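Local coordinates for protein PatF (Prochloron didemni, PDB 4BG2) that belongs to a cyanobactin prenyltransferase-like family and probably acts in patellamide biosynthesis, though its own activity is uncertain, at residues F18-Q23 against L36-I41; R65-N70 against G122-S127; Q10-R15 against E43-C48; S49-C54 against C297-Q302. All coordinates share one frame; numbering follows the deposited sequence.

Contact 1 (F18-Q23 against L36-I41); sequences FVRTHQ and LFEEAI
Glu38 OE2 is gripped by two donors from the facing helix, Gln23 NE2 and Arg20 NE. Gln23 NE2 gives a nearly straight bond of 2.9 Å to Glu38 OE2. It arrives almost along the C-O axis of the acid, with the amide and carboxylate planes close to coplanar. The Gln23 and Glu38 side chains reach toward each other tip to tip. Arg20 comes in at about a right angle to Glu38. It uses two nitrogens side-on: NE lies 3.1 Å from Glu38 OE2, and NH2 lies 2.6 Å from Glu38 OE1. Both oxygens lie near the guanidinium plane, but both nitrogens stand above the carboxylate plane, and the two planes are 54° apart. The bend in Arg20 at chi2 (-78°) turns CD back. Three bonds from two residues therefore fix the rotation of the carboxylate.

The two helices, 3-25 and 34-42, run roughly antiparallel on the outside of the closed antiparallel barrel. This layout of helices around a barrel agrees with the PT (ABBA) fold. The axes of segments 18-23 and 36-41 come no closer than 11.8 Å, so long side chains span the gap. One apolar contact accompanies the polar bridge: Val19 CG2 meets Ile41 CD1 tip to tip at 3.8 Å. Val19 CG1 crosses the acid obliquely, 4.0 Å from Glu38 OE2. Phe37 and Ile41 also rest on Val68 and Ile121 of the barrel, while Val19 touches Val50.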
loop_
_atom_site.group_PDB
_atom_site.type_symbol
_atom_site.label_atom_id
_atom_site.label_comp_id
_atom_site.label_asym_id
_atom_site.label_seq_id
_atom_site.Cartn_x
_atom_site.Cartn_y
_atom_site.Cartn_z
ATOM N N PHE A 18 10.883 13.146 -3.531
ATOM C CA PHE A 18 10.041 12.521 -2.492
ATOM C C PHE A 18 10.720 11.313 -1.860
ATOM O O PHE A 18 10.774 11.181 -0.638
ATOM C CB PHE A 18 8.679 12.071 -3.039
ATOM C CG PHE A 18 7.856 13.188 -3.608
ATOM C CD1 PHE A 18 7.993 14.478 -3.142
ATOM C CD2 PHE A 18 6.946 12.941 -4.622
ATOM C CE1 PHE A 18 7.239 15.506 -3.675
ATOM C CE2 PHE A 18 6.175 13.957 -5.145
ATOM C CZ PHE A 18 6.324 15.246 -4.670
ATOM N N VAL A 19 11.209 10.415 -2.717
ATOM C CA VAL A 19 11.819 9.186 -2.244
ATOM C C VAL A 19 13.096 9.519 -1.444
ATOM O O VAL A 19 13.315 8.974 -0.363
ATOM C CB VAL A 19 12.109 8.237 -3.422
ATOM C CG1 VAL A 19 13.026 7.125 -2.998
ATOM C CG2 VAL A 19 10.814 7.688 -4.006
ATOM N N ARG A 20 13.911 10.424 -1.954
ATOM C CA ARG A 20 15.161 10.819 -1.262
ATOM C C ARG A 20 14.898 11.556 0.069
ATOM O O ARG A 20 15.495 11.241 1.083
ATOM C CB ARG A 20 16.027 11.684 -2.161
ATOM C CG ARG A 20 16.605 10.940 -3.365
ATOM C CD ARG A 20 17.794 10.063 -2.991
ATOM N NE ARG A 20 18.192 9.165 -4.085
ATOM C CZ ARG A 20 18.850 9.555 -5.178
ATOM N NH1 ARG A 20 19.179 10.832 -5.358
ATOM N NH2 ARG A 20 19.169 8.664 -6.109
ATOM N N THR A 21 13.973 12.502 0.056
ATOM C CA THR A 21 13.611 13.227 1.275
ATOM C C THR A 21 13.136 12.294 2.381
ATOM O O THR A 21 13.475 12.474 3.542
ATOM C CB THR A 21 12.549 14.272 0.972
ATOM O OG1 THR A 21 13.066 15.142 -0.037
ATOM C CG2 THR A 21 12.189 15.086 2.230
ATOM N N HIS A 22 12.414 11.246 2.009
ATOM C CA HIS A 22 11.977 10.248 2.981
ATOM C C HIS A 22 13.151 9.465 3.597
ATOM O O HIS A 22 13.202 9.250 4.830
ATOM C CB HIS A 22 11.015 9.291 2.299
ATOM C CG HIS A 22 10.440 8.256 3.206
ATOM N ND1 HIS A 22 9.381 8.517 4.048
ATOM C CD2 HIS A 22 10.762 6.958 3.396
ATOM C CE1 HIS A 22 9.072 7.420 4.715
ATOM N NE2 HIS A 22 9.897 6.459 4.340
ATOM N N GLN A 23 14.077 9.019 2.741
ATOM C CA GLN A 23 15.291 8.355 3.217
ATOM C C GLN A 23 16.062 9.253 4.190
ATOM O O GLN A 23 16.536 8.775 5.222
ATOM C CB GLN A 23 16.227 8.001 2.055
ATOM C CG GLN A 23 15.701 6.889 1.166
ATOM C CD GLN A 23 16.464 6.777 -0.148
ATOM O OE1 GLN A 23 17.660 7.104 -0.227
ATOM N NE2 GLN A 23 15.764 6.331 -1.201
ATOM N N LEU A 36 17.872 0.234 -7.213
ATOM C CA LEU A 36 17.122 -0.329 -8.351
ATOM C C LEU A 36 15.698 0.241 -8.427
ATOM O O LEU A 36 15.192 0.526 -9.513
ATOM C CB LEU A 36 17.010 -1.855 -8.239
ATOM C CG LEU A 36 18.161 -2.732 -8.732
ATOM C CD1 LEU A 36 17.915 -4.174 -8.312
ATOM C CD2 LEU A 36 18.283 -2.627 -10.247
ATOM N N PHE A 37 15.040 0.380 -7.279
ATOM C CA PHE A 37 13.690 0.894 -7.270
ATOM C C PHE A 37 13.614 2.329 -7.792
ATOM O O PHE A 37 12.704 2.689 -8.562
ATOM C CB PHE A 37 13.129 0.844 -5.865
ATOM C CG PHE A 37 11.721 1.273 -5.794
ATOM C CD1 PHE A 37 10.719 0.513 -6.403
ATOM C CD2 PHE A 37 11.375 2.451 -5.167
ATOM C CE1 PHE A 37 9.401 0.902 -6.334
ATOM C CE2 PHE A 37 10.054 2.848 -5.109
ATOM C CZ PHE A 37 9.076 2.077 -5.694
ATOM N N GLU A 38 14.604 3.135 -7.426
ATOM C CA GLU A 38 14.672 4.514 -7.878
ATOM C C GLU A 38 14.766 4.564 -9.406
ATOM O O GLU A 38 14.076 5.356 -10.058
ATOM C CB GLU A 38 15.868 5.225 -7.224
ATOM C CG GLU A 38 15.709 5.446 -5.720
ATOM C CD GLU A 38 16.918 6.123 -5.057
ATOM O OE1 GLU A 38 17.929 6.385 -5.737
ATOM O OE2 GLU A 38 16.855 6.422 -3.840
ATOM N N GLU A 39 15.606 3.712 -9.982
ATOM C CA GLU A 39 15.710 3.634 -11.429
ATOM C C GLU A 39 14.375 3.197 -12.030
ATOM O O GLU A 39 13.943 3.730 -13.052
ATOM C CB GLU A 39 16.835 2.675 -11.854
ATOM C CG GLU A 39 18.203 3.139 -11.392
ATOM C CD GLU A 39 19.337 2.162 -11.686
ATOM O OE1 GLU A 39 19.225 0.946 -11.383
ATOM O OE2 GLU A 39 20.369 2.628 -12.217
ATOM N N ALA A 40 13.698 2.245 -11.393
ATOM C CA ALA A 40 12.443 1.739 -11.959
ATOM C C ALA A 40 11.346 2.813 -12.039
ATOM O O ALA A 40 10.633 2.921 -13.052
ATOM C CB ALA A 40 11.960 0.537 -11.198
ATOM N N ILE A 41 11.217 3.625 -10.997
ATOM C CA ILE A 41 10.114 4.587 -10.976
ATOM C C ILE A 41 10.329 5.761 -11.913
ATOM O O ILE A 41 9.376 6.433 -12.291
ATOM C CB ILE A 41 9.791 5.120 -9.574
ATOM C CG1 ILE A 41 10.905 6.043 -9.076
ATOM C CG2 ILE A 41 9.477 3.967 -8.633
ATOM C CD1 ILE A 41 10.712 6.484 -7.648
#

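Contact 2 (R65-N70 against G122-S127); sequences RYEVCN and GVHLGS
Arg65 lies over one face of the His124 ring, and Glu67 OE2 meets His124 NE2. The three side chains project from neighbouring antiparallel strands, 60-70 and 116-124, of the closed barrel. They point to the side away from helix 34-42, which is the inner wall. In the PT (ABBA) fold, which this barrel resembles, the interior is where substrates bind.

Arg65 NH1 stands 3.4 Å above the His124 plane, displaced toward the rim on the ND1 side. The guanidinium and the imidazole are tilted by 30° rather than parallel. The bend of Arg65 at chi3 (54°) turns NE, and the guanidinium follows back over the ring. Glu67 approaches differently. Its carboxylate is close to perpendicular to the ring, and His124 NE2 donates to Glu67 OE2 at 3.0 Å. The bond is bent, 131° at the hydrogen, and the oxygen lies well out of the ring plane. Glu67 was deposited in two conformers, so this bond holds for the conformer given and is less certain.

A second shell holds these groups. His124 ND1 is hydrogen-bonded to Glu179, so both ring nitrogens have partners. Ser53 takes the NE of Arg65, and Thr120 meets Glu67 OE1. The backbone sets the register: Tyr66 and Val123 form a hydrogen-bonded pair, with Tyr66 N 3.1 Å from Val123 O. Their side chains turn to the other face, under helix 34-42, where Val123 CG2 sits near the edge of the Tyr66 ring, 4.4 Å from Tyr66 CD2.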
loop_
_atom_site.group_PDB
_atom_site.type_symbol
_atom_site.label_atom_id
_atom_site.label_comp_id
_atom_site.label_asym_id
_atom_site.label_seq_id
_atom_site.Cartn_x
_atom_site.Cartn_y
_atom_site.Cartn_z
ATOM N N ARG A 65 10.103 2.234 2.613
ATOM C CA ARG A 65 8.855 1.681 2.116
ATOM C C ARG A 65 8.153 2.673 1.189
ATOM O O ARG A 65 7.801 3.796 1.617
ATOM C CB ARG A 65 7.919 1.333 3.269
ATOM C CG ARG A 65 8.481 0.337 4.256
ATOM C CD ARG A 65 7.768 0.412 5.595
ATOM N NE ARG A 65 6.327 0.275 5.412
ATOM C CZ ARG A 65 5.684 -0.877 5.342
ATOM N NH1 ARG A 65 6.323 -2.037 5.476
ATOM N NH2 ARG A 65 4.380 -0.871 5.132
ATOM N N TYR A 66 7.959 2.265 -0.067
ATOM C CA TYR A 66 7.328 3.088 -1.081
ATOM C C TYR A 66 6.399 2.296 -1.972
ATOM O O TYR A 66 6.718 1.162 -2.381
ATOM C CB TYR A 66 8.385 3.663 -2.005
ATOM C CG TYR A 66 9.509 4.351 -1.293
ATOM C CD1 TYR A 66 9.375 5.666 -0.874
ATOM C CD2 TYR A 66 10.725 3.704 -1.068
ATOM C CE1 TYR A 66 10.400 6.312 -0.221
ATOM C CE2 TYR A 66 11.771 4.358 -0.432
ATOM C CZ TYR A 66 11.591 5.665 -0.007
ATOM O OH TYR A 66 12.599 6.353 0.645
ATOM N N GLU A 67 5.272 2.909 -2.312
ATOM C CA GLU A 67 4.418 2.452 -3.403
ATOM C C GLU A 67 4.296 3.616 -4.385
ATOM O O GLU A 67 3.945 4.721 -3.995
ATOM C CB GLU A 67 2.994 2.089 -2.937
ATOM C CG GLU A 67 2.828 0.957 -1.977
ATOM C CD GLU A 67 3.543 -0.295 -2.412
ATOM O OE1 GLU A 67 3.542 -0.740 -3.675
ATOM O OE2 GLU A 67 4.076 -0.785 -1.419
ATOM N N VAL A 68 4.566 3.343 -5.665
ATOM C CA VAL A 68 4.463 4.318 -6.716
ATOM C C VAL A 68 3.517 3.839 -7.808
ATOM O O VAL A 68 3.553 2.662 -8.243
ATOM C CB VAL A 68 5.847 4.581 -7.312
ATOM C CG1 VAL A 68 5.759 5.624 -8.432
ATOM C CG2 VAL A 68 6.798 5.062 -6.226
ATOM N N CYS A 69 2.665 4.734 -8.277
ATOM C CA CYS A 69 1.884 4.421 -9.469
ATOM C C CYS A 69 1.451 5.663 -10.214
ATOM O O CYS A 69 1.408 6.764 -9.659
ATOM C CB CYS A 69 0.650 3.586 -9.116
ATOM S SG CYS A 69 -0.602 4.461 -8.128
ATOM N N ASN A 70 1.094 5.446 -11.476
ATOM C CA ASN A 70 0.514 6.476 -12.288
ATOM C C ASN A 70 -0.845 6.844 -11.709
ATOM O O ASN A 70 -1.618 5.979 -11.316
ATOM C CB ASN A 70 0.403 6.002 -13.742
ATOM C CG ASN A 70 -0.205 7.045 -14.633
ATOM O OD1 ASN A 70 -1.400 7.327 -14.543
ATOM N ND2 ASN A 70 0.614 7.652 -15.483
ATOM N N GLY A 122 6.353 -1.250 -5.778
ATOM C CA GLY A 122 6.840 -0.851 -4.509
ATOM C C GLY A 122 7.829 -1.809 -3.946
ATOM O O GLY A 122 7.919 -2.960 -4.384
ATOM N N VAL A 123 8.591 -1.297 -2.983
ATOM C CA VAL A 123 9.531 -2.071 -2.218
ATOM C C VAL A 123 9.386 -1.709 -0.744
ATOM O O VAL A 123 9.202 -0.534 -0.399
ATOM C CB VAL A 123 11.004 -1.829 -2.631
ATOM C CG1 VAL A 123 11.268 -2.405 -3.995
ATOM C CG2 VAL A 123 11.393 -0.356 -2.583
ATOM N N HIS A 124 9.526 -2.712 0.103
ATOM C CA HIS A 124 9.642 -2.533 1.539
ATOM C C HIS A 124 10.953 -3.147 2.009
ATOM O O HIS A 124 11.119 -4.376 2.016
ATOM C CB HIS A 124 8.466 -3.192 2.285
ATOM C CG HIS A 124 7.116 -2.657 1.897
ATOM N ND1 HIS A 124 5.947 -3.301 2.228
ATOM C CD2 HIS A 124 6.750 -1.551 1.214
ATOM C CE1 HIS A 124 4.915 -2.604 1.790
ATOM N NE2 HIS A 124 5.377 -1.553 1.136
ATOM N N LEU A 125 11.876 -2.283 2.414
ATOM C CA LEU A 125 13.137 -2.684 3.029
ATOM C C LEU A 125 12.859 -3.215 4.435
ATOM O O LEU A 125 12.168 -2.568 5.188
ATOM C CB LEU A 125 14.072 -1.464 3.154
ATOM C CG LEU A 125 15.580 -1.545 2.963
ATOM C CD1 LEU A 125 15.950 -2.590 1.923
ATOM C CD2 LEU A 125 16.148 -0.175 2.580
ATOM N N GLY A 126 13.391 -4.392 4.770
ATOM C CA GLY A 126 13.347 -4.909 6.130
ATOM C C GLY A 126 14.668 -4.681 6.828
ATOM O O GLY A 126 15.578 -4.067 6.267
ATOM N N SER A 127 14.803 -5.229 8.029
ATOM C CA SER A 127 16.054 -5.145 8.790
ATOM C C SER A 127 17.203 -5.896 8.131
ATOM O O SER A 127 18.372 -5.572 8.354
ATOM C CB SER A 127 15.844 -5.689 10.195
ATOM O OG SER A 127 15.335 -7.005 10.113
#

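Contact 3 (Q10-R15 against E43-C48); sequences QRKDRR and EIEGSC
The loop that links helix 34-42 to the first barrel strand, 48-57, is held against the long N-terminal helix, 3-25, by three basic side chains: Arg11, Lys12 and Arg15. Arg15 is buried. Its NH1 donates to Ile44 O at 2.8 Å, close to the guanidinium plane, and the same nitrogen also bonds Ile41 O at the end of the preceding helix. Arg15 NH2 lies 2.8 Å from Gly46 O. The bend at chi3 (-92°) turns NE, which in turn makes a salt bridge to Asp304.

The Arg15 guanidinium is sandwiched. Cys48 SG stands 3.6 Å above its centre, and Lys12 CG lies over the opposite face. Lys12 is extended and spans to the loop, where NZ forms a salt bridge of 3.2 Å with Glu45 OE2, on the syn side but out of the carboxylate plane. Glu45 has a second partner in Asn8.

Gly46 turns the loop with a positive phi (86°). Arg11 lies flat on the peptide that follows, while its NE pairs with Glu305. Gly46 C sits 3.7 Å above the Arg11 guanidinium plane, toward the rim.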
loop_
_atom_site.group_PDB
_atom_site.type_symbol
_atom_site.label_atom_id
_atom_site.label_comp_id
_atom_site.label_asym_id
_atom_site.label_seq_id
_atom_site.Cartn_x
_atom_site.Cartn_y
_atom_site.Cartn_z
ATOM N N GLN A 10 10.322 17.242 -15.112
ATOM C CA GLN A 10 10.186 17.801 -13.768
ATOM C C GLN A 10 9.381 16.883 -12.837
ATOM O O GLN A 10 9.746 16.700 -11.696
ATOM C CB GLN A 10 9.576 19.194 -13.831
ATOM C CG GLN A 10 10.590 20.232 -14.269
ATOM C CD GLN A 10 9.987 21.606 -14.440
ATOM O OE1 GLN A 10 9.077 21.806 -15.242
ATOM N NE2 GLN A 10 10.494 22.560 -13.687
ATOM N N ARG A 11 8.314 16.271 -13.327
ATOM C CA ARG A 11 7.651 15.236 -12.530
ATOM C C ARG A 11 8.642 14.166 -12.064
ATOM O O ARG A 11 8.628 13.763 -10.898
ATOM C CB ARG A 11 6.591 14.527 -13.329
ATOM C CG ARG A 11 5.372 15.341 -13.649
ATOM C CD ARG A 11 4.794 14.682 -14.870
ATOM N NE ARG A 11 3.452 15.106 -15.205
ATOM C CZ ARG A 11 2.919 14.909 -16.402
ATOM N NH1 ARG A 11 3.622 14.302 -17.360
ATOM N NH2 ARG A 11 1.674 15.302 -16.635
ATOM N N LYS A 12 9.470 13.680 -12.988
ATOM C CA LYS A 12 10.435 12.631 -12.670
ATOM C C LYS A 12 11.426 13.059 -11.604
ATOM O O LYS A 12 11.776 12.269 -10.712
ATOM C CB LYS A 12 11.177 12.159 -13.928
ATOM C CG LYS A 12 10.276 11.350 -14.850
ATOM C CD LYS A 12 10.969 10.910 -16.134
ATOM C CE LYS A 12 9.998 10.118 -16.997
ATOM N NZ LYS A 12 10.637 9.618 -18.243
ATOM N N ASP A 13 11.874 14.301 -11.675
ATOM C CA ASP A 13 12.744 14.858 -10.631
ATOM C C ASP A 13 12.023 14.940 -9.287
ATOM O O ASP A 13 12.593 14.589 -8.274
ATOM C CB ASP A 13 13.249 16.251 -11.030
ATOM C CG ASP A 13 14.102 16.229 -12.284
ATOM O OD1 ASP A 13 14.956 15.333 -12.416
ATOM O OD2 ASP A 13 13.927 17.116 -13.147
ATOM N N ARG A 14 10.773 15.402 -9.276
ATOM C CA ARG A 14 10.017 15.504 -8.012
ATOM C C ARG A 14 9.778 14.137 -7.352
ATOM O O ARG A 14 9.897 13.981 -6.137
ATOM C CB ARG A 14 8.679 16.196 -8.239
ATOM C CG ARG A 14 8.782 17.707 -8.294
ATOM C CD ARG A 14 7.482 18.374 -7.859
ATOM N NE ARG A 14 7.268 19.636 -8.557
ATOM C CZ ARG A 14 6.877 19.755 -9.826
ATOM N NH1 ARG A 14 6.646 18.688 -10.590
ATOM N NH2 ARG A 14 6.721 20.969 -10.340
ATOM N N ARG A 15 9.432 13.157 -8.178
ATOM C CA ARG A 15 9.265 11.773 -7.747
ATOM C C ARG A 15 10.458 11.303 -6.926
ATOM O O ARG A 15 10.317 10.749 -5.831
ATOM C CB ARG A 15 9.223 10.879 -8.974
ATOM C CG ARG A 15 8.075 9.954 -9.051
ATOM C CD ARG A 15 8.134 9.308 -10.434
ATOM N NE ARG A 15 7.347 10.041 -11.395
ATOM C CZ ARG A 15 7.221 9.716 -12.664
ATOM N NH1 ARG A 15 7.836 8.651 -13.150
ATOM N NH2 ARG A 15 6.475 10.476 -13.446
ATOM N N GLU A 43 11.165 5.344 -14.907
ATOM C CA GLU A 43 10.665 4.879 -16.191
ATOM C C GLU A 43 9.156 4.960 -16.337
ATOM O O GLU A 43 8.644 4.760 -17.430
ATOM C CB GLU A 43 11.099 3.436 -16.447
ATOM C CG GLU A 43 12.604 3.241 -16.502
ATOM C CD GLU A 43 12.984 1.837 -16.957
ATOM O OE1 GLU A 43 12.373 0.853 -16.484
ATOM O OE2 GLU A 43 13.887 1.711 -17.805
ATOM N N ILE A 44 8.427 5.255 -15.262
ATOM C CA ILE A 44 6.977 5.353 -15.354
ATOM C C ILE A 44 6.604 6.651 -16.050
ATOM O O ILE A 44 7.069 7.736 -15.657
ATOM C CB ILE A 44 6.292 5.260 -13.982
ATOM C CG1 ILE A 44 6.656 3.936 -13.320
ATOM C CG2 ILE A 44 4.771 5.321 -14.138
ATOM C CD1 ILE A 44 6.307 3.879 -11.859
ATOM N N GLU A 45 5.784 6.539 -17.099
ATOM C CA GLU A 45 5.353 7.710 -17.859
ATOM C C GLU A 45 4.116 8.369 -17.246
ATOM O O GLU A 45 3.288 7.709 -16.604
ATOM C CB GLU A 45 5.094 7.354 -19.335
ATOM C CG GLU A 45 6.363 7.160 -20.177
ATOM C CD GLU A 45 7.325 8.351 -20.120
ATOM O OE1 GLU A 45 6.853 9.517 -20.062
ATOM O OE2 GLU A 45 8.560 8.122 -20.118
ATOM N N GLY A 46 3.998 9.678 -17.455
ATOM C CA GLY A 46 2.874 10.450 -16.934
ATOM C C GLY A 46 3.133 10.920 -15.515
ATOM O O GLY A 46 4.267 11.003 -15.080
ATOM N N SER A 47 2.067 11.215 -14.790
ATOM C CA SER A 47 2.178 11.737 -13.445
ATOM C C SER A 47 1.971 10.585 -12.470
ATOM O O SER A 47 1.035 9.799 -12.629
ATOM C CB SER A 47 1.109 12.810 -13.232
ATOM O OG SER A 47 1.217 13.381 -11.945
ATOM N N CYS A 48 2.835 10.513 -11.464
ATOM C CA CYS A 48 2.789 9.484 -10.442
ATOM C C CYS A 48 2.514 10.038 -9.055
ATOM O O CYS A 48 2.806 11.192 -8.758
ATOM C CB CYS A 48 4.120 8.749 -10.398
ATOM S SG CYS A 48 4.390 7.636 -11.804
#

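Contact 4 (S49-C54 against C297-Q302); sequences SVESSC and CFYYDQ
Tyr300 and Ser52 meet because Tyr300 CG stands between its own backbone N and carbonyl carbon (chi1 65°). That torsion swings CG toward the facing strand, and the ring face comes over Ser52 CB in a CH-pi contact, 4.1 Å from CB to the ring centroid. On the other face of the sheet, Ser53 OG also takes the position between N and C (chi1 63°), where it bonds Arg65 NE. Separately, Ser53 CB packs on the face of Tyr299, displaced toward CD2, with the Ser53 CB to Tyr299 centroid distance at 3.7 Å. Tyr300 OH is bonded to His22.

The strands 48-57 and 295-303 are the first and last of the barrel, so this antiparallel pairing closes it. Val50-Gln302, Ser52-Tyr300 and Cys54-Phe298 are hydrogen-bonded pairs. The shortest of the six backbone bonds joins Val50 N to Gln302 O at 2.8 Å. Ser49 OG adds a bond of 3.1 Å to the syn lone pair of Asp301 OD1. Trp303 takes the other oxygen of Asp301, and Tyr246 bonds Glu51.

A water sits beside the pair on the Ser52 face. It donates to Val50 O and to Gln302 OE1, the latter at 2.7 Å, and accepts from Ser52 OG at 2.9 Å. Val50 O thus has two donors, Gln302 N and the water. The chemistry implies a seam that is mostly buried yet polar. Asp301 OD2 also lies close to the acid of Asp278, and the bonds from Ser49 and Trp303 probably help to hold the two acids together.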
loop_
_atom_site.group_PDB
_atom_site.type_symbol
_atom_site.label_atom_id
_atom_site.label_comp_id
_atom_site.label_asym_id
_atom_site.label_seq_id
_atom_site.Cartn_x
_atom_site.Cartn_y
_atom_site.Cartn_z
ATOM N N SER A 49 1.955 9.186 -8.209
ATOM C CA SER A 49 1.924 9.426 -6.782
ATOM C C SER A 49 2.940 8.514 -6.106
ATOM O O SER A 49 3.137 7.365 -6.517
ATOM C CB SER A 49 0.511 9.228 -6.221
ATOM O OG SER A 49 0.358 7.921 -5.726
ATOM N N VAL A 50 3.638 9.042 -5.113
ATOM C CA VAL A 50 4.577 8.263 -4.340
ATOM C C VAL A 50 4.041 8.168 -2.937
ATOM O O VAL A 50 3.825 9.204 -2.281
ATOM C CB VAL A 50 5.976 8.902 -4.293
ATOM C CG1 VAL A 50 6.913 8.063 -3.430
ATOM C CG2 VAL A 50 6.535 9.098 -5.694
ATOM N N GLU A 51 3.766 6.947 -2.491
ATOM C CA GLU A 51 3.241 6.723 -1.143
ATOM C C GLU A 51 4.337 6.119 -0.312
ATOM O O GLU A 51 4.647 4.933 -0.463
ATOM C CB GLU A 51 2.024 5.783 -1.138
ATOM C CG GLU A 51 1.285 5.769 0.208
ATOM C CD GLU A 51 -0.074 5.049 0.171
ATOM O OE1 GLU A 51 -0.223 4.110 -0.623
ATOM O OE2 GLU A 51 -0.993 5.394 0.968
ATOM N N SER A 52 4.957 6.938 0.521
ATOM C CA SER A 52 6.013 6.489 1.411
ATOM C C SER A 52 5.396 6.094 2.765
ATOM O O SER A 52 4.351 6.600 3.149
ATOM C CB SER A 52 7.049 7.603 1.624
ATOM O OG SER A 52 7.534 8.145 0.401
ATOM N N SER A 53 6.070 5.249 3.521
ATOM C CA SER A 53 5.589 4.921 4.853
ATOM C C SER A 53 6.710 4.515 5.805
ATOM O O SER A 53 7.863 4.265 5.395
ATOM C CB SER A 53 4.535 3.828 4.756
ATOM O OG SER A 53 5.089 2.632 4.236
ATOM N N CYS A 54 6.361 4.488 7.078
ATOM C CA CYS A 54 7.229 3.994 8.133
ATOM C C CYS A 54 6.470 2.983 8.939
ATOM O O CYS A 54 5.365 3.258 9.427
ATOM C CB CYS A 54 7.680 5.121 9.041
ATOM S SG CYS A 54 8.676 6.361 8.194
ATOM N N CYS A 297 1.626 1.274 10.971
ATOM C CA CYS A 297 2.265 1.845 9.797
ATOM C C CYS A 297 1.666 3.189 9.484
ATOM O O CYS A 297 0.462 3.353 9.552
ATOM C CB CYS A 297 2.045 0.939 8.596
ATOM S SG CYS A 297 3.122 -0.469 8.601
ATOM N N PHE A 298 2.510 4.149 9.141
ATOM C CA PHE A 298 2.091 5.506 8.824
ATOM C C PHE A 298 2.470 5.804 7.352
ATOM O O PHE A 298 3.636 5.816 6.995
ATOM C CB PHE A 298 2.824 6.421 9.788
ATOM C CG PHE A 298 2.260 7.818 9.889
ATOM C CD1 PHE A 298 1.988 8.571 8.763
ATOM C CD2 PHE A 298 2.073 8.395 11.136
ATOM C CE1 PHE A 298 1.489 9.873 8.870
ATOM C CE2 PHE A 298 1.596 9.697 11.256
ATOM C CZ PHE A 298 1.291 10.436 10.120
ATOM N N TYR A 299 1.469 6.096 6.537
ATOM C CA TYR A 299 1.620 6.299 5.097
ATOM C C TYR A 299 1.355 7.765 4.811
ATOM O O TYR A 299 0.498 8.358 5.440
ATOM C CB TYR A 299 0.574 5.451 4.358
ATOM C CG TYR A 299 0.837 3.979 4.374
ATOM C CD1 TYR A 299 0.413 3.167 5.412
ATOM C CD2 TYR A 299 1.560 3.380 3.324
ATOM C CE1 TYR A 299 0.677 1.781 5.402
ATOM C CE2 TYR A 299 1.820 2.020 3.312
ATOM C CZ TYR A 299 1.385 1.232 4.335
ATOM O OH TYR A 299 1.695 -0.115 4.288
ATOM N N TYR A 300 2.089 8.344 3.873
ATOM C CA TYR A 300 1.746 9.634 3.317
ATOM C C TYR A 300 1.996 9.603 1.810
ATOM O O TYR A 300 2.921 8.924 1.347
ATOM C CB TYR A 300 2.507 10.770 4.020
ATOM C CG TYR A 300 3.997 10.759 3.841
ATOM C CD1 TYR A 300 4.808 10.021 4.681
ATOM C CD2 TYR A 300 4.595 11.518 2.856
ATOM C CE1 TYR A 300 6.184 10.030 4.528
ATOM C CE2 TYR A 300 5.967 11.542 2.706
ATOM C CZ TYR A 300 6.752 10.783 3.533
ATOM O OH TYR A 300 8.111 10.786 3.351
ATOM N N ASP A 301 1.180 10.351 1.068
ATOM C CA ASP A 301 1.106 10.295 -0.382
ATOM C C ASP A 301 1.447 11.656 -0.952
ATOM O O ASP A 301 0.889 12.679 -0.519
ATOM C CB ASP A 301 -0.308 9.879 -0.791
ATOM C CG ASP A 301 -0.451 9.575 -2.294
ATOM O OD1 ASP A 301 0.554 9.320 -2.998
ATOM O OD2 ASP A 301 -1.611 9.568 -2.779
ATOM N N GLN A 302 2.383 11.673 -1.903
ATOM C CA GLN A 302 2.813 12.887 -2.567
ATOM C C GLN A 302 2.655 12.744 -4.080
ATOM O O GLN A 302 2.955 11.674 -4.649
ATOM C CB GLN A 302 4.257 13.195 -2.192
ATOM C CG GLN A 302 4.424 13.570 -0.727
ATOM C CD GLN A 302 5.875 13.760 -0.334
ATOM O OE1 GLN A 302 6.630 12.799 -0.305
ATOM N NE2 GLN A 302 6.259 14.988 -0.001
HETATM O O HOH W 1 5.678 10.252 -0.431
#

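Along the chain, contact 1 is nested within the loop closed by contact 3, and contact 2 within the much longer loop closed by contact 4. Contacts 1 and 3 share helix 3-25. Contacts 2 and 4 belong to one sheet, through the adjacent strands 48-57 and 60-70. The centres of contacts 1 and 2 lie about 9 Å apart, as do those of contacts 2 and 4. Contact 3 is about 16 Å from each of contacts 2 and 4. Contact 2 joins the second and third strands. Contact 4 closes the barrel by joining its first and last strands; contacts 1 and 3 hold helix 3-25 against helix 34-42 and the loop after it.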